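Local coordinates for protein RNA-dependent RNA polymerase (Qualyub virus, PDB 6DX1) that probably cleaves ubiquitin from conjugates through its viral OTU domain, a papain-like cysteine protease module of the nairovirus polymerase protein, at residues E59-N62 / M63-F67; E66-E69 / T70-E74; P76-H79 / Q80-D84; P85-Y88 / A89-K93. All blocks are in the same frame, centred on the assembly; numbering follows the deposited sequence.

Contact 1 of 4, residues E59-N62 / M63-F67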
loop_
_atom_site.group_PDB
_atom_site.type_symbol
_atom_site.label_atom_id
_atom_site.label_comp_id
_atom_site.label_asym_id
_atom_site.label_seq_id
_atom_site.Cartn_x
_atom_site.Cartn_y
_atom_site.Cartn_z
ATOM N N GLU A 59 -10.341 -6.274 -9.319
ATOM C CA GLU A 59 -9.687 -5.556 -10.408
ATOM C C GLU A 59 -8.309 -5.059 -9.999
ATOM O O GLU A 59 -7.408 -4.971 -10.842
ATOM C CB GLU A 59 -10.548 -4.386 -10.869
ATOM C CG GLU A 59 -11.827 -4.805 -11.587
ATOM C CD GLU A 59 -11.610 -5.888 -12.634
ATOM O OE1 GLU A 59 -12.477 -6.786 -12.732
ATOM O OE2 GLU A 59 -10.580 -5.852 -13.351
ATOM N N VAL A 60 -8.129 -4.709 -8.724
ATOM C CA VAL A 60 -6.800 -4.309 -8.270
ATOM C C VAL A 60 -5.859 -5.505 -8.298
ATOM O O VAL A 60 -4.707 -5.391 -8.734
ATOM C CB VAL A 60 -6.860 -3.668 -6.870
ATOM C CG1 VAL A 60 -5.468 -3.185 -6.445
ATOM C CG2 VAL A 60 -7.843 -2.507 -6.847
ATOM N N LYS A 61 -6.326 -6.672 -7.836
ATOM C CA LYS A 61 -5.492 -7.870 -7.923
ATOM C C LYS A 61 -5.130 -8.159 -9.371
ATOM O O LYS A 61 -3.974 -8.476 -9.679
ATOM C CB LYS A 61 -6.206 -9.076 -7.298
ATOM C CG LYS A 61 -6.559 -8.873 -5.833
ATOM C CD LYS A 61 -7.047 -10.153 -5.153
ATOM C CE LYS A 61 -5.896 -11.127 -4.923
ATOM N NZ LYS A 61 -6.333 -12.326 -4.164
ATOM N N ASN A 62 -6.107 -8.013 -10.276
ATOM C CA ASN A 62 -5.876 -8.244 -11.700
ATOM C C ASN A 62 -4.806 -7.308 -12.252
ATOM O O ASN A 62 -3.928 -7.733 -13.011
ATOM C CB ASN A 62 -7.174 -8.046 -12.488
ATOM C CG ASN A 62 -8.134 -9.204 -12.357
ATOM O OD1 ASN A 62 -7.749 -10.318 -11.999
ATOM N ND2 ASN A 62 -9.406 -8.945 -12.665
ATOM N N MET A 63 -4.889 -6.015 -11.923
ATOM C CA MET A 63 -3.950 -5.074 -12.527
ATOM C C MET A 63 -2.540 -5.292 -11.996
ATOM O O MET A 63 -1.567 -5.067 -12.722
ATOM C CB MET A 63 -4.406 -3.624 -12.314
ATOM C CG MET A 63 -4.330 -3.118 -10.888
ATOM S SD MET A 63 -4.925 -1.410 -10.715
ATOM C CE MET A 63 -6.613 -1.539 -11.313
ATOM N N CYS A 64 -2.409 -5.769 -10.757
ATOM C CA CYS A 64 -1.087 -6.119 -10.235
ATOM C C CYS A 64 -0.480 -7.289 -11.002
ATOM O O CYS A 64 0.701 -7.261 -11.361
ATOM C CB CYS A 64 -1.178 -6.459 -8.747
ATOM S SG CYS A 64 -1.436 -5.009 -7.691
ATOM N N ARG A 65 -1.274 -8.336 -11.247
ATOM C CA ARG A 65 -0.767 -9.475 -12.005
ATOM C C ARG A 65 -0.363 -9.057 -13.407
ATOM O O ARG A 65 0.670 -9.504 -13.924
ATOM C CB ARG A 65 -1.827 -10.575 -12.061
ATOM C CG ARG A 65 -1.958 -11.359 -10.780
ATOM C CD ARG A 65 -2.931 -12.523 -10.942
ATOM N NE ARG A 65 -4.327 -12.099 -10.945
ATOM C CZ ARG A 65 -5.104 -12.072 -9.864
ATOM N NH1 ARG A 65 -4.622 -12.449 -8.686
ATOM N NH2 ARG A 65 -6.366 -11.674 -9.958
ATOM N N GLU A 66 -1.156 -8.186 -14.034
ATOM C CA GLU A 66 -0.862 -7.775 -15.403
ATOM C C GLU A 66 0.416 -6.952 -15.479
ATOM O O GLU A 66 1.215 -7.129 -16.405
ATOM C CB GLU A 66 -2.036 -6.995 -15.987
ATOM C CG GLU A 66 -3.155 -7.914 -16.452
ATOM C CD GLU A 66 -4.492 -7.222 -16.530
ATOM O OE1 GLU A 66 -5.514 -7.927 -16.703
ATOM O OE2 GLU A 66 -4.532 -5.973 -16.433
ATOM N N PHE A 67 0.627 -6.039 -14.521
ATOM C CA PHE A 67 1.863 -5.262 -14.525
ATOM C C PHE A 67 3.071 -6.144 -14.233
ATOM O O PHE A 67 4.164 -5.905 -14.764
ATOM C CB PHE A 67 1.776 -4.119 -13.512
ATOM C CG PHE A 67 2.858 -3.082 -13.668
ATOM C CD1 PHE A 67 2.818 -2.173 -14.714
ATOM C CD2 PHE A 67 3.903 -3.009 -12.756
ATOM C CE1 PHE A 67 3.808 -1.199 -14.855
ATOM C CE2 PHE A 67 4.894 -2.039 -12.892
ATOM C CZ PHE A 67 4.843 -1.136 -13.942
HETATM O O HOH W 1 -5.067 -11.861 -13.574
#
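Asn62 and Arg65, three residues apart on one helix of the viral OTU domain, meet through side-chain oxygen and guanidinium. Arg65 NH2 donates a hydrogen bond to Asn62 OD1 at 2.8 Å, and the oxygen lies at the edge of the guanidinium, near its plane, although the amide and guanidinium planes are turned 69° apart. The long arginine can fold back this far because its chain bends at chi3 (-76°). That bend also lays the guanidinium over Lys61 O, which sits beneath the centre of one face while it accepts the backbone N-H of Arg65. A water serves Arg65 NE, accepting from it at 2.7 Å and returning a weak bond to Asn62 OD1. NH1 is bonded to Ser92 OG, so NE, NH1 and NH2 each have a partner. The other end of the Asn62 amide is used too: ND2 makes a long, weak bond of 3.4 Å to Glu59 OE2. An amide suits this place because it can accept firmly from the cation while donating, if only weakly, to the carboxylate. The backbone is ordinary alpha-helix, with Met63, Cys64, Arg65 and Glu66 each donating to the carbonyl four residues earlier. Met63 has its CG between backbone N and carbonyl carbon (chi1 69°), which brings CG to 3.2 Å from Val60 O. Around this stretch of helix, Lys61 NZ bonds to Ser92 O of helix 85-92, Val60 and Met63 rest on helix 41-51, and Cys64 packs against Leu107 of helix 101-111.

Contact 2 of 4, residues E66-E69 / T70-E74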
loop_
_atom_site.group_PDB
_atom_site.type_symbol
_atom_site.label_atom_id
_atom_site.label_comp_id
_atom_site.label_asym_id
_atom_site.label_seq_id
_atom_site.Cartn_x
_atom_site.Cartn_y
_atom_site.Cartn_z
ATOM N N GLU A 66 -1.156 -8.186 -14.034
ATOM C CA GLU A 66 -0.862 -7.775 -15.403
ATOM C C GLU A 66 0.416 -6.952 -15.479
ATOM O O GLU A 66 1.215 -7.129 -16.405
ATOM C CB GLU A 66 -2.036 -6.995 -15.987
ATOM C CG GLU A 66 -3.155 -7.914 -16.452
ATOM C CD GLU A 66 -4.492 -7.222 -16.530
ATOM O OE1 GLU A 66 -5.514 -7.927 -16.703
ATOM O OE2 GLU A 66 -4.532 -5.973 -16.433
ATOM N N PHE A 67 0.627 -6.039 -14.521
ATOM C CA PHE A 67 1.863 -5.262 -14.525
ATOM C C PHE A 67 3.071 -6.144 -14.233
ATOM O O PHE A 67 4.164 -5.905 -14.764
ATOM C CB PHE A 67 1.776 -4.119 -13.512
ATOM C CG PHE A 67 2.858 -3.082 -13.668
ATOM C CD1 PHE A 67 2.818 -2.173 -14.714
ATOM C CD2 PHE A 67 3.903 -3.009 -12.756
ATOM C CE1 PHE A 67 3.808 -1.199 -14.855
ATOM C CE2 PHE A 67 4.894 -2.039 -12.892
ATOM C CZ PHE A 67 4.843 -1.136 -13.942
ATOM N N ALA A 68 2.906 -7.159 -13.386
ATOM C CA ALA A 68 4.004 -8.093 -13.163
ATOM C C ALA A 68 4.411 -8.770 -14.466
ATOM O O ALA A 68 5.603 -8.999 -14.712
ATOM C CB ALA A 68 3.612 -9.133 -12.114
ATOM N N GLU A 69 3.434 -9.084 -15.321
ATOM C CA GLU A 69 3.736 -9.741 -16.592
ATOM C C GLU A 69 4.376 -8.782 -17.592
ATOM O O GLU A 69 5.355 -9.138 -18.259
ATOM C CB GLU A 69 2.465 -10.353 -17.177
ATOM C CG GLU A 69 1.997 -11.559 -16.434
ATOM C CD GLU A 69 0.515 -11.753 -16.539
ATOM O OE1 GLU A 69 -0.042 -12.267 -15.552
ATOM O OE2 GLU A 69 -0.096 -11.390 -17.582
ATOM N N THR A 70 3.856 -7.561 -17.704
ATOM C CA THR A 70 4.322 -6.659 -18.750
ATOM C C THR A 70 5.586 -5.907 -18.354
ATOM O O THR A 70 6.333 -5.456 -19.232
ATOM C CB THR A 70 3.219 -5.659 -19.116
ATOM O OG1 THR A 70 2.882 -4.867 -17.969
ATOM C CG2 THR A 70 1.966 -6.394 -19.605
ATOM N N ASN A 71 5.841 -5.764 -17.057
ATOM C CA ASN A 71 6.894 -4.885 -16.562
ATOM C C ASN A 71 7.724 -5.577 -15.487
ATOM O O ASN A 71 8.218 -4.927 -14.560
ATOM C CB ASN A 71 6.300 -3.578 -16.028
ATOM C CG ASN A 71 5.724 -2.702 -17.128
ATOM O OD1 ASN A 71 4.711 -3.039 -17.746
ATOM N ND2 ASN A 71 6.366 -1.564 -17.373
ATOM N N TRP A 72 7.900 -6.895 -15.614
ATOM C CA TRP A 72 8.602 -7.679 -14.599
ATOM C C TRP A 72 9.965 -7.090 -14.259
ATOM O O TRP A 72 10.372 -7.085 -13.089
ATOM C CB TRP A 72 8.761 -9.119 -15.088
ATOM C CG TRP A 72 9.403 -10.045 -14.109
ATOM C CD1 TRP A 72 10.655 -10.597 -14.200
ATOM C CD2 TRP A 72 8.826 -10.561 -12.902
ATOM N NE1 TRP A 72 10.890 -11.415 -13.123
ATOM C CE2 TRP A 72 9.783 -11.417 -12.316
ATOM C CE3 TRP A 72 7.593 -10.388 -12.263
ATOM C CZ2 TRP A 72 9.551 -12.087 -11.112
ATOM C CZ3 TRP A 72 7.361 -11.057 -11.069
ATOM C CH2 TRP A 72 8.338 -11.895 -10.508
ATOM N N ASP A 73 10.674 -6.570 -15.265
ATOM C CA ASP A 73 12.040 -6.103 -15.062
ATOM C C ASP A 73 12.130 -4.935 -14.090
ATOM O O ASP A 73 13.207 -4.696 -13.536
ATOM C CB ASP A 73 12.668 -5.689 -16.395
ATOM C CG ASP A 73 13.066 -6.875 -17.247
ATOM O OD1 ASP A 73 13.149 -8.002 -16.709
ATOM O OD2 ASP A 73 13.298 -6.679 -18.460
ATOM N N GLU A 74 11.041 -4.197 -13.879
ATOM C CA GLU A 74 11.062 -3.028 -13.010
ATOM C C GLU A 74 10.691 -3.338 -11.565
ATOM O O GLU A 74 10.441 -2.402 -10.803
ATOM C CB GLU A 74 10.104 -1.944 -13.531
ATOM C CG GLU A 74 10.117 -1.711 -15.032
ATOM C CD GLU A 74 8.994 -0.783 -15.484
ATOM O OE1 GLU A 74 8.357 -0.136 -14.623
ATOM O OE2 GLU A 74 8.740 -0.709 -16.699
#
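Two backbone bonds finish helix 57-70, from Thr70 N to Glu66 O at 3.0 Å and from Asn71 N to Phe67 O at 2.8 Å, before the chain turns at Asn71 into a short 3-10 segment at 72-73. This is the C-terminal end of an alpha-helix, and its main side-chain feature is an amide stacked on an aromatic ring four residues back. The Asn71 amide lies nearly parallel to the Phe67 ring, over its CE1 side, the two planes only 11° apart, with Asn71 CG 3.3 Å from Phe67 CE1. Asn71 CB sits over the face of the same ring, 3.6 Å from its centroid, in a CH-pi contact. In Phe67, CG anti to the backbone N (chi1 -167°) sets the ring beside Asn71, and chi2 of 74° turns a face to it. Stacked in this way, the amide keeps both its ends available at its edges. Thr70 OG1 donates to Asn71 OD1 at 2.6 Å, in the carbonyl plane and on a lone pair, while Asn71 ND2 donates to Glu74 OE2, also at 2.6 Å but from above the carboxylate plane. These two bonds fix the rotation of the amide, and asparagine suits the spot by offering an acceptor and a donor from one flat group. Phe67 is buried, its side chain also touching Ile106 and Leu110 of helix 101-111. The carbonyl of Trp72 receives His79 NE2. The edge of its indole faces the last turn, where Trp72 CE3 comes within 3.4 Å of Ala68 O.

Contact 3 of 4, residues P76-H79 / Q80-D84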
loop_
_atom_site.group_PDB
_atom_site.type_symbol
_atom_site.label_atom_id
_atom_site.label_comp_id
_atom_site.label_asym_id
_atom_site.label_seq_id
_atom_site.Cartn_x
_atom_site.Cartn_y
_atom_site.Cartn_z
ATOM N N PRO A 76 12.153 -5.187 -8.621
ATOM C CA PRO A 76 13.133 -5.931 -7.806
ATOM C C PRO A 76 12.606 -6.381 -6.459
ATOM O O PRO A 76 13.083 -7.392 -5.927
ATOM C CB PRO A 76 14.287 -4.933 -7.619
ATOM C CG PRO A 76 13.994 -3.775 -8.487
ATOM C CD PRO A 76 12.560 -3.793 -8.859
ATOM N N GLY A 77 11.680 -5.637 -5.853
ATOM C CA GLY A 77 11.111 -6.092 -4.598
ATOM C C GLY A 77 10.314 -7.367 -4.771
ATOM O O GLY A 77 10.442 -8.302 -3.973
ATOM N N VAL A 78 9.490 -7.424 -5.824
ATOM C CA VAL A 78 8.721 -8.625 -6.135
ATOM C C VAL A 78 9.657 -9.802 -6.369
ATOM O O VAL A 78 9.359 -10.937 -5.978
ATOM C CB VAL A 78 7.819 -8.380 -7.360
ATOM C CG1 VAL A 78 7.040 -9.645 -7.728
ATOM C CG2 VAL A 78 6.863 -7.210 -7.115
ATOM N N HIS A 79 10.801 -9.544 -7.014
ATOM C CA HIS A 79 11.742 -10.618 -7.346
ATOM C C HIS A 79 12.275 -11.328 -6.115
ATOM O O HIS A 79 12.742 -12.471 -6.223
ATOM C CB HIS A 79 12.926 -10.066 -8.131
ATOM C CG HIS A 79 12.551 -9.443 -9.432
ATOM N ND1 HIS A 79 13.409 -8.628 -10.137
ATOM C CD2 HIS A 79 11.406 -9.502 -10.151
ATOM C CE1 HIS A 79 12.809 -8.215 -11.240
ATOM N NE2 HIS A 79 11.595 -8.736 -11.274
ATOM N N GLN A 80 12.255 -10.669 -4.956
ATOM C CA GLN A 80 12.750 -11.300 -3.740
ATOM C C GLN A 80 11.891 -12.480 -3.315
ATOM O O GLN A 80 12.370 -13.351 -2.575
ATOM C CB GLN A 80 12.808 -10.287 -2.598
ATOM C CG GLN A 80 13.671 -9.063 -2.865
ATOM C CD GLN A 80 13.596 -8.051 -1.736
ATOM O OE1 GLN A 80 12.534 -7.484 -1.456
ATOM N NE2 GLN A 80 14.723 -7.825 -1.074
ATOM N N TYR A 81 10.639 -12.531 -3.772
ATOM C CA TYR A 81 9.678 -13.509 -3.296
ATOM C C TYR A 81 9.082 -14.378 -4.390
ATOM O O TYR A 81 8.479 -15.406 -4.070
ATOM C CB TYR A 81 8.534 -12.804 -2.551
ATOM C CG TYR A 81 9.008 -11.988 -1.374
ATOM C CD1 TYR A 81 9.482 -12.607 -0.228
ATOM C CD2 TYR A 81 8.991 -10.598 -1.413
ATOM C CE1 TYR A 81 9.924 -11.866 0.850
ATOM C CE2 TYR A 81 9.427 -9.848 -0.338
ATOM C CZ TYR A 81 9.894 -10.491 0.792
ATOM O OH TYR A 81 10.334 -9.763 1.873
ATOM N N PHE A 82 9.233 -14.010 -5.657
ATOM C CA PHE A 82 8.558 -14.710 -6.737
ATOM C C PHE A 82 9.528 -14.933 -7.888
ATOM O O PHE A 82 10.305 -14.042 -8.241
ATOM C CB PHE A 82 7.317 -13.925 -7.186
ATOM C CG PHE A 82 6.269 -13.820 -6.114
ATOM C CD1 PHE A 82 5.432 -14.891 -5.845
ATOM C CD2 PHE A 82 6.146 -12.671 -5.344
ATOM C CE1 PHE A 82 4.475 -14.815 -4.847
ATOM C CE2 PHE A 82 5.190 -12.585 -4.348
ATOM C CZ PHE A 82 4.352 -13.655 -4.097
ATOM N N GLN A 83 9.475 -16.134 -8.471
ATOM C CA GLN A 83 10.459 -16.515 -9.479
ATOM C C GLN A 83 10.198 -15.832 -10.814
ATOM O O GLN A 83 11.145 -15.495 -11.537
ATOM C CB GLN A 83 10.458 -18.034 -9.656
ATOM C CG GLN A 83 11.181 -18.787 -8.561
ATOM C CD GLN A 83 11.639 -20.159 -9.019
ATOM O OE1 GLN A 83 12.538 -20.759 -8.426
ATOM N NE2 GLN A 83 11.021 -20.662 -10.084
ATOM N N ASP A 84 8.932 -15.629 -11.165
ATOM C CA ASP A 84 8.564 -15.100 -12.471
ATOM C C ASP A 84 7.116 -14.629 -12.398
ATOM O O ASP A 84 6.426 -14.884 -11.402
ATOM C CB ASP A 84 8.763 -16.160 -13.575
ATOM C CG ASP A 84 8.241 -17.533 -13.181
ATOM O OD1 ASP A 84 7.076 -17.635 -12.749
ATOM O OD2 ASP A 84 8.996 -18.516 -13.330
HETATM O O HOH W 2 12.935 -13.649 -8.987
#
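This is a local turn contact at the surface of the OTU domain, where the short, weakly bonded helix 76-79 gives way to the loop leading to helix 85-92. Two i to i+3 bonds form the turn: Gln80 N to Gly77 O at 3.1 Å and Tyr81 N to Val78 O at 3.0 Å. Both donors stand above the carbonyl planes, 63° out for Gln80 and 47° for Tyr81, as expected of a tight 3-10-like winding. Val78 O also receives a weak bond from Phe82 N, so one carbonyl serves two successive amides as the chain unwinds. Val78 and Phe82 give the turn its apolar side. Val78 CG1, anti to the backbone N (chi1 178°), reaches Phe82 CD2 at 4.0 Å, and Val78 O lies near the plane of the same ring, at its edge. A branched valine fits here because it is buried against Val102 and Ile106 of helix 101-111, while the Phe82 ring meets Tyr88 and His87 edge-to-face. Gly77 N bonds to Glu105 of helix 101-111. Among the polar groups, His79 NE2 bonds to Trp72 O, and Asp84 OD1 caps helix 85-92 through His87 N. A single water bridges two backbone carbonyls, donating to His79 O at 3.0 Å and to Phe82 O at 2.8 Å.

Contact 4 of 4, residues P85-Y88 / A89-K93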
loop_
_atom_site.group_PDB
_atom_site.type_symbol
_atom_site.label_atom_id
_atom_site.label_comp_id
_atom_site.label_asym_id
_atom_site.label_seq_id
_atom_site.Cartn_x
_atom_site.Cartn_y
_atom_site.Cartn_z
ATOM N N PRO A 85 6.628 -13.914 -13.421
ATOM C CA PRO A 85 5.236 -13.430 -13.354
ATOM C C PRO A 85 4.213 -14.537 -13.182
ATOM O O PRO A 85 3.191 -14.325 -12.520
ATOM C CB PRO A 85 5.050 -12.698 -14.688
ATOM C CG PRO A 85 6.414 -12.277 -15.082
ATOM C CD PRO A 85 7.333 -13.369 -14.598
ATOM N N GLU A 86 4.463 -15.718 -13.755
ATOM C CA GLU A 86 3.512 -16.814 -13.634
ATOM C C GLU A 86 3.438 -17.309 -12.197
ATOM O O GLU A 86 2.354 -17.647 -11.705
ATOM C CB GLU A 86 3.894 -17.945 -14.595
ATOM C CG GLU A 86 4.157 -17.490 -16.047
ATOM C CD GLU A 86 5.527 -16.837 -16.227
ATOM O OE1 GLU A 86 5.735 -16.110 -17.216
ATOM O OE2 GLU A 86 6.400 -17.058 -15.370
ATOM N N HIS A 87 4.581 -17.348 -11.507
ATOM C CA HIS A 87 4.595 -17.715 -10.094
ATOM C C HIS A 87 3.810 -16.707 -9.259
ATOM O O HIS A 87 3.008 -17.095 -8.401
ATOM C CB HIS A 87 6.045 -17.833 -9.608
ATOM C CG HIS A 87 6.184 -18.185 -8.158
ATOM N ND1 HIS A 87 7.326 -17.913 -7.435
ATOM C CD2 HIS A 87 5.329 -18.788 -7.298
ATOM C CE1 HIS A 87 7.165 -18.324 -6.190
ATOM N NE2 HIS A 87 5.963 -18.862 -6.081
ATOM N N TYR A 88 4.011 -15.408 -9.508
ATOM C CA TYR A 88 3.243 -14.403 -8.773
ATOM C C TYR A 88 1.747 -14.544 -9.037
ATOM O O TYR A 88 0.936 -14.469 -8.106
ATOM C CB TYR A 88 3.714 -12.990 -9.135
ATOM C CG TYR A 88 2.834 -11.932 -8.515
ATOM C CD1 TYR A 88 2.837 -11.739 -7.147
ATOM C CD2 TYR A 88 1.963 -11.173 -9.291
ATOM C CE1 TYR A 88 2.014 -10.802 -6.555
ATOM C CE2 TYR A 88 1.130 -10.223 -8.710
ATOM C CZ TYR A 88 1.163 -10.054 -7.334
ATOM O OH TYR A 88 0.348 -9.127 -6.721
ATOM N N ALA A 89 1.362 -14.736 -10.302
ATOM C CA ALA A 89 -0.055 -14.874 -10.631
ATOM C C ALA A 89 -0.660 -16.080 -9.931
ATOM O O ALA A 89 -1.786 -16.013 -9.420
ATOM C CB ALA A 89 -0.236 -14.990 -12.145
ATOM N N ARG A 90 0.085 -17.189 -9.892
ATOM C CA ARG A 90 -0.394 -18.406 -9.248
ATOM C C ARG A 90 -0.662 -18.179 -7.768
ATOM O O ARG A 90 -1.721 -18.559 -7.258
ATOM C CB ARG A 90 0.635 -19.528 -9.464
ATOM C CG ARG A 90 0.527 -20.754 -8.570
ATOM C CD ARG A 90 1.542 -21.822 -9.003
ATOM N NE ARG A 90 1.999 -21.611 -10.386
ATOM C CZ ARG A 90 3.272 -21.389 -10.726
ATOM N NH1 ARG A 90 4.184 -21.377 -9.772
ATOM N NH2 ARG A 90 3.642 -21.160 -11.993
ATOM N N GLU A 91 0.274 -17.539 -7.067
ATOM C CA GLU A 91 0.118 -17.351 -5.630
ATOM C C GLU A 91 -0.922 -16.285 -5.306
ATOM O O GLU A 91 -1.687 -16.434 -4.346
ATOM C CB GLU A 91 1.465 -16.994 -5.002
ATOM C CG GLU A 91 2.460 -18.143 -5.036
ATOM C CD GLU A 91 2.003 -19.313 -4.193
ATOM O OE1 GLU A 91 1.607 -19.088 -3.032
ATOM O OE2 GLU A 91 2.024 -20.457 -4.697
ATOM N N SER A 92 -0.967 -15.197 -6.079
ATOM C CA SER A 92 -1.891 -14.124 -5.738
ATOM C C SER A 92 -3.341 -14.497 -6.008
ATOM O O SER A 92 -4.243 -13.863 -5.451
ATOM C CB SER A 92 -1.531 -12.840 -6.494
ATOM O OG SER A 92 -1.648 -13.014 -7.891
ATOM N N LYS A 93 -3.589 -15.505 -6.852
ATOM C CA LYS A 93 -4.948 -15.985 -7.068
ATOM C C LYS A 93 -5.410 -16.941 -5.979
ATOM O O LYS A 93 -6.598 -17.282 -5.940
ATOM C CB LYS A 93 -5.054 -16.686 -8.426
ATOM C CG LYS A 93 -5.035 -15.761 -9.620
ATOM C CD LYS A 93 -4.868 -16.559 -10.904
ATOM C CE LYS A 93 -4.992 -15.687 -12.137
ATOM N NZ LYS A 93 -4.460 -16.396 -13.340
#
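Tyr88 and Ser92 meet one turn apart on helix 85-92, by both hydrogen bonding and CH-pi contact. Two bonds from one residue grip Tyr88 O: Ser92 N at 2.9 Å and Ser92 OG at 3.0 Å. The hydroxyl reaches the carbonyl because OG sits between the backbone N and carbonyl carbon (chi1 63°); it donates here, and its oxygen in turn accepts from Arg65. Further backbone bonds run from Ala89, Arg90 and Glu91 to Pro85, Glu86 and His87. Of the apolar contacts, Ser92 CB lies over the Tyr88 ring, 4.2 Å from its centroid, and Ala89, a small residue, packs against Arg65 of helix 57-70. Flat groups meet on the exposed side. The Arg90 side chain crosses that of His87 at about a right angle, one guanidinium face over Glu86 O and its plane 16° from that of the imidazole, and Arg90 NH1 is 3.8 Å from His87 CD2. On the same imidazole, CD2 is 3.7 Å from Glu91 CG, while ND1 accepts from Gln83 N. Pro85 suits the first turn, where no N-H is needed. Tyr88 projects between helices 57-70 and 101-111, its OH bonded to Glu103 of the latter.

All four contacts are local and lie in series along residues 59-93, the first two overlapping. Contacts 1 and 2 share helix 57-70 together with Glu66 and Phe67, one in its middle and the other at its C-terminal end. Contact 4 runs beside them on helix 85-92, tied to contact 1 by Cys64 packing on Tyr88 and to contact 2 by Pro85 packing on Trp72. Contact 3 is the surface turn leading into contact 4, whereas contacts 1, 2 and 4 are partly buried. Chemistry follows place: side-chain bonds and stacks accompany the partly buried helices, while mostly backbone and water bonds hold the surface turn of contact 3.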